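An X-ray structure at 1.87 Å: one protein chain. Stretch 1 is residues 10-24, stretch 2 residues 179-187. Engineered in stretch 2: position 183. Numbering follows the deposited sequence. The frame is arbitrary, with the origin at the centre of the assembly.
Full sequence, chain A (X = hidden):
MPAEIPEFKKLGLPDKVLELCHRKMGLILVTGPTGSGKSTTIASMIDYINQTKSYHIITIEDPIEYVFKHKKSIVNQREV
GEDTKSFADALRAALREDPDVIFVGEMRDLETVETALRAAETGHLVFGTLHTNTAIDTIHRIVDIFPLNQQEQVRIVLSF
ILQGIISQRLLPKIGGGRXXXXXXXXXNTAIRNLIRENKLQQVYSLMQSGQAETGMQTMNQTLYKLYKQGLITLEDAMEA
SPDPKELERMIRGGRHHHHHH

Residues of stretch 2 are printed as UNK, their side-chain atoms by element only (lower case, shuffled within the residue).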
# COMPACT_ATOMS: atom_id res chain seq x y z
N LYS A 10 10.72 5.52 -12.28
CA LYS A 10 9.81 6.32 -13.08
C LYS A 10 8.49 6.56 -12.35
O LYS A 10 7.64 7.28 -12.88
CB LYS A 10 9.48 5.62 -14.40
CG LYS A 10 10.61 4.88 -15.07
CD LYS A 10 11.76 5.82 -15.41
CE LYS A 10 12.88 5.71 -14.38
NZ LYS A 10 13.49 7.03 -14.06
N LEU A 11 8.31 5.97 -11.17
CA LEU A 11 7.02 6.01 -10.48
C LEU A 11 6.72 7.37 -9.87
O LEU A 11 5.58 7.82 -9.75
CB LEU A 11 7.01 4.92 -9.40
CG LEU A 11 5.89 3.88 -9.46
CD1 LEU A 11 5.67 3.35 -10.87
CD2 LEU A 11 6.18 2.73 -8.51
N GLY A 12 7.74 8.12 -9.44
CA GLY A 12 7.40 9.40 -8.82
C GLY A 12 7.18 9.22 -7.32
O GLY A 12 6.69 10.11 -6.64
N LEU A 13 7.57 8.04 -6.84
CA LEU A 13 7.53 7.69 -5.43
C LEU A 13 8.96 7.73 -4.90
O LEU A 13 9.90 7.46 -5.65
CB LEU A 13 6.92 6.30 -5.22
CG LEU A 13 5.44 6.18 -5.59
CD1 LEU A 13 5.11 4.75 -5.96
CD2 LEU A 13 4.58 6.69 -4.44
N PRO A 14 9.16 8.06 -3.64
CA PRO A 14 10.52 8.17 -3.11
C PRO A 14 11.07 6.83 -2.63
O PRO A 14 10.33 5.92 -2.27
CB PRO A 14 10.35 9.15 -1.95
CG PRO A 14 8.91 9.50 -1.89
CD PRO A 14 8.16 8.40 -2.61
N ASP A 15 12.39 6.76 -2.67
CA ASP A 15 13.27 5.66 -2.36
C ASP A 15 12.84 4.85 -1.15
O ASP A 15 12.89 3.62 -1.18
CB ASP A 15 14.70 6.16 -2.10
CG ASP A 15 15.28 7.06 -3.17
OD1 ASP A 15 16.25 7.79 -2.87
OD2 ASP A 15 14.78 7.05 -4.32
N LYS A 16 12.43 5.47 -0.05
CA LYS A 16 12.15 4.65 1.12
C LYS A 16 11.02 3.64 0.90
O LYS A 16 10.93 2.68 1.67
CB LYS A 16 11.81 5.53 2.33
CG LYS A 16 10.56 5.08 3.07
CD LYS A 16 10.43 5.79 4.41
CE LYS A 16 10.77 4.85 5.57
NZ LYS A 16 12.12 4.23 5.40
N VAL A 17 10.17 3.81 -0.10
CA VAL A 17 9.09 2.85 -0.35
C VAL A 17 9.67 1.53 -0.82
O VAL A 17 9.23 0.43 -0.46
CB VAL A 17 8.11 3.39 -1.40
CG1 VAL A 17 7.22 2.27 -1.91
CG2 VAL A 17 7.26 4.52 -0.83
N LEU A 18 10.68 1.61 -1.67
CA LEU A 18 11.39 0.41 -2.13
C LEU A 18 12.19 -0.26 -1.03
O LEU A 18 12.52 -1.45 -1.05
CB LEU A 18 12.31 0.84 -3.29
CG LEU A 18 12.54 -0.11 -4.46
CD1 LEU A 18 11.25 -0.69 -5.01
CD2 LEU A 18 13.31 0.61 -5.56
N GLU A 19 12.57 0.45 0.03
CA GLU A 19 13.29 -0.24 1.11
C GLU A 19 12.41 -1.27 1.79
O GLU A 19 12.87 -2.22 2.43
CB GLU A 19 13.71 0.79 2.15
CG GLU A 19 15.01 1.53 1.91
CD GLU A 19 15.12 2.63 2.95
OE1 GLU A 19 14.62 2.39 4.07
OE2 GLU A 19 15.68 3.70 2.64
N LEU A 20 11.11 -1.03 1.66
CA LEU A 20 10.08 -1.89 2.21
C LEU A 20 10.23 -3.29 1.64
O LEU A 20 10.04 -4.33 2.28
CB LEU A 20 8.67 -1.37 1.90
CG LEU A 20 8.15 -0.20 2.74
CD1 LEU A 20 9.19 0.88 2.93
CD2 LEU A 20 6.89 0.37 2.08
N CYS A 21 10.62 -3.36 0.36
CA CYS A 21 10.79 -4.68 -0.22
C CYS A 21 11.93 -5.45 0.44
O CYS A 21 12.04 -6.66 0.21
CB CYS A 21 11.11 -4.57 -1.70
SG CYS A 21 9.80 -3.62 -2.55
N HIS A 22 12.79 -4.77 1.20
CA HIS A 22 13.85 -5.53 1.88
C HIS A 22 13.36 -6.03 3.22
O HIS A 22 14.11 -6.70 3.94
CB HIS A 22 15.09 -4.64 2.01
CG HIS A 22 15.81 -4.57 0.69
ND1 HIS A 22 16.11 -3.40 0.04
CD2 HIS A 22 16.30 -5.56 -0.10
CE1 HIS A 22 16.74 -3.66 -1.09
NE2 HIS A 22 16.87 -4.97 -1.20
N ARG A 23 12.10 -5.74 3.57
CA ARG A 23 11.62 -6.30 4.84
C ARG A 23 11.38 -7.79 4.68
O ARG A 23 11.01 -8.26 3.61
CB ARG A 23 10.38 -5.57 5.33
CG ARG A 23 10.39 -4.06 5.27
CD ARG A 23 10.96 -3.38 6.50
NE ARG A 23 10.46 -2.02 6.65
CZ ARG A 23 11.17 -0.94 6.93
NH1 ARG A 23 12.49 -1.04 7.10
NH2 ARG A 23 10.60 0.25 7.04
N LYS A 24 11.60 -8.59 5.72
CA LYS A 24 11.49 -10.04 5.68
C LYS A 24 10.11 -10.58 6.02
O LYS A 24 9.88 -11.77 5.76
CB LYS A 24 12.51 -10.65 6.66
CG LYS A 24 12.30 -10.21 8.10
CD LYS A 24 11.57 -11.27 8.90
CE LYS A 24 12.55 -12.21 9.59
NZ LYS A 24 13.78 -11.48 10.03
N UNK A 179 0.78 12.66 -13.25
CA UNK A 179 1.72 12.58 -12.13
C UNK A 179 1.08 11.78 -10.99
O UNK A 179 -0.13 11.90 -10.79
c UNK A 179 2.13 13.95 -11.59
c UNK A 179 3.24 13.78 -10.56
c UNK A 179 0.91 14.65 -11.01
N UNK A 180 1.92 11.01 -10.30
CA UNK A 180 1.46 10.28 -9.13
C UNK A 180 1.45 11.17 -7.90
O UNK A 180 2.51 11.72 -7.56
c UNK A 180 1.59 7.80 -8.46
c UNK A 180 2.36 9.07 -8.82
c UNK A 180 1.55 6.84 -9.65
c UNK A 180 2.19 7.14 -7.24
N UNK A 181 0.28 11.27 -7.30
CA UNK A 181 0.02 11.89 -6.01
C UNK A 181 -0.21 10.75 -5.01
O UNK A 181 -0.97 9.83 -5.33
c UNK A 181 -1.16 12.85 -6.09
N UNK A 182 0.49 10.81 -3.89
CA UNK A 182 0.49 9.73 -2.91
C UNK A 182 0.49 10.27 -1.48
O UNK A 182 0.99 11.38 -1.26
c UNK A 182 3.04 9.59 -2.95
c UNK A 182 5.47 10.99 -2.87
c UNK A 182 3.73 9.77 -1.77
c UNK A 182 3.63 10.15 -4.09
c UNK A 182 4.92 10.46 -1.73
o UNK A 182 6.66 11.68 -2.81
c UNK A 182 4.82 10.84 -4.07
c UNK A 182 1.73 8.84 -3.06
N UNK A 183 -0.04 9.44 -0.60
CA UNK A 183 0.08 9.60 0.85
C UNK A 183 0.98 8.46 1.33
O UNK A 183 1.01 7.42 0.68
N UNK A 184 1.73 8.60 2.41
CA UNK A 184 2.62 7.46 2.75
C UNK A 184 2.75 7.37 4.27
O UNK A 184 2.99 8.37 4.95
c UNK A 184 4.92 5.36 1.74
c UNK A 184 6.40 7.35 1.62
c UNK A 184 3.95 7.67 2.04
c UNK A 184 5.15 6.76 2.28
N UNK A 185 2.60 6.17 4.80
CA UNK A 185 2.70 5.95 6.24
C UNK A 185 3.57 4.72 6.47
O UNK A 185 3.13 3.58 6.26
c UNK A 185 1.38 5.30 8.38
c UNK A 185 -0.01 5.21 8.97
c UNK A 185 1.35 5.73 6.91
c UNK A 185 2.22 6.26 9.21
N UNK A 186 4.80 4.96 6.87
CA UNK A 186 5.67 3.82 7.20
C UNK A 186 6.00 3.95 8.68
O UNK A 186 6.88 4.73 9.03
c UNK A 186 6.55 3.40 4.86
c UNK A 186 6.90 3.78 6.31
c UNK A 186 8.02 2.84 6.78
c UNK A 186 7.71 3.66 3.92
N UNK A 187 5.26 3.16 9.46
CA UNK A 187 5.21 3.34 10.91
C UNK A 187 6.64 3.32 11.43
O UNK A 187 7.49 2.69 10.81
c UNK A 187 3.61 1.69 10.23
c UNK A 187 4.43 2.03 9.01
c UNK A 187 4.38 2.17 11.40
O HOH W 1 7.70 0.32 8.75

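Position 179 carries three carbons, one attached to CA and bearing the other two; its CB points sideways, and no side-chain atom comes within contact range of stretch 1. Branching at the first carbon with equal arms makes it Val179.

Position 180 has four carbons, forked at the second, and points toward stretch 1. Its CB lies 3.6 Å from Leu11 O, and an end carbon lies 3.7 Å from Leu13 CD2. This is Leu180. Gly12 sits opposite, its CA 6.0 Å from the CA of Leu180; a CB there would point toward the strand, but the backbone angles, 89/11, already call for glycine by themselves.

Position 181 shows a single carbon, directed away from stretch 1: Ala181.

Position 182 has one carbon, then a ring of six carbons bearing an oxygen; its ring lies under Leu13 CD2 and its oxygen is 3.3 Å from Pro14 CG. This is Tyr182. Leu13 CD2 covers one face of the ring, 3.9 Å from its centroid and 28° off the normal, a CH-pi contact. Pro14 CD approaches obliquely, 3.7 Å from Tyr182 CZ. The ring is thus held by aliphatic packing, and its hydroxyl makes no hydrogen bond to stretch 1.

Position 183 has no side-chain atoms and touches nothing on stretch 1. It is Gly183, an engineered substitution for Glu.

Position 184 has four carbons, forked at the second, and turns toward stretch 1, where one end carbon lies 3.6 Å from Val17 CG2. This is Leu184, and the end carbon is its CD1.

Position 185 repeats that four-carbon pattern, but its side chain is out of reach of stretch 1: Leu185.

Position 186 has four carbons, forked at the first, with one arm two carbons long. The end of the longer arm lies 3.3 Å from Lys16 CG, and the one-carbon arm lies 3.7 Å from Arg23 NH2; this is Ile186. Its CD1 is also 3.3 Å from Leu20 CD1, though a clash at Leu20 CD1 in the model makes that spacing less sure. Ile186 CG2 meets the edge of the Arg23 guanidinium.

Position 187 has three carbons closing a ring onto the backbone N: Pro187. Its O accepts from a water at 3.1 Å, which in turn accepts a weak bond from Arg23 NH2 at 3.4 Å.

The rule is strand alternation: 180, 182 and 184 face stretch 1, and 186 continues the series just past the strand. No direct hydrogen bond crosses, so side-chain packing carries the contact, burying 502 Å² in all. Lys16 contributes its aliphatic stem, while its NZ forms a salt bridge with Glu19 OE1 at 3.4 Å within its own stretch.

Stretch 2, residues 179-187: VLAYGLLIP
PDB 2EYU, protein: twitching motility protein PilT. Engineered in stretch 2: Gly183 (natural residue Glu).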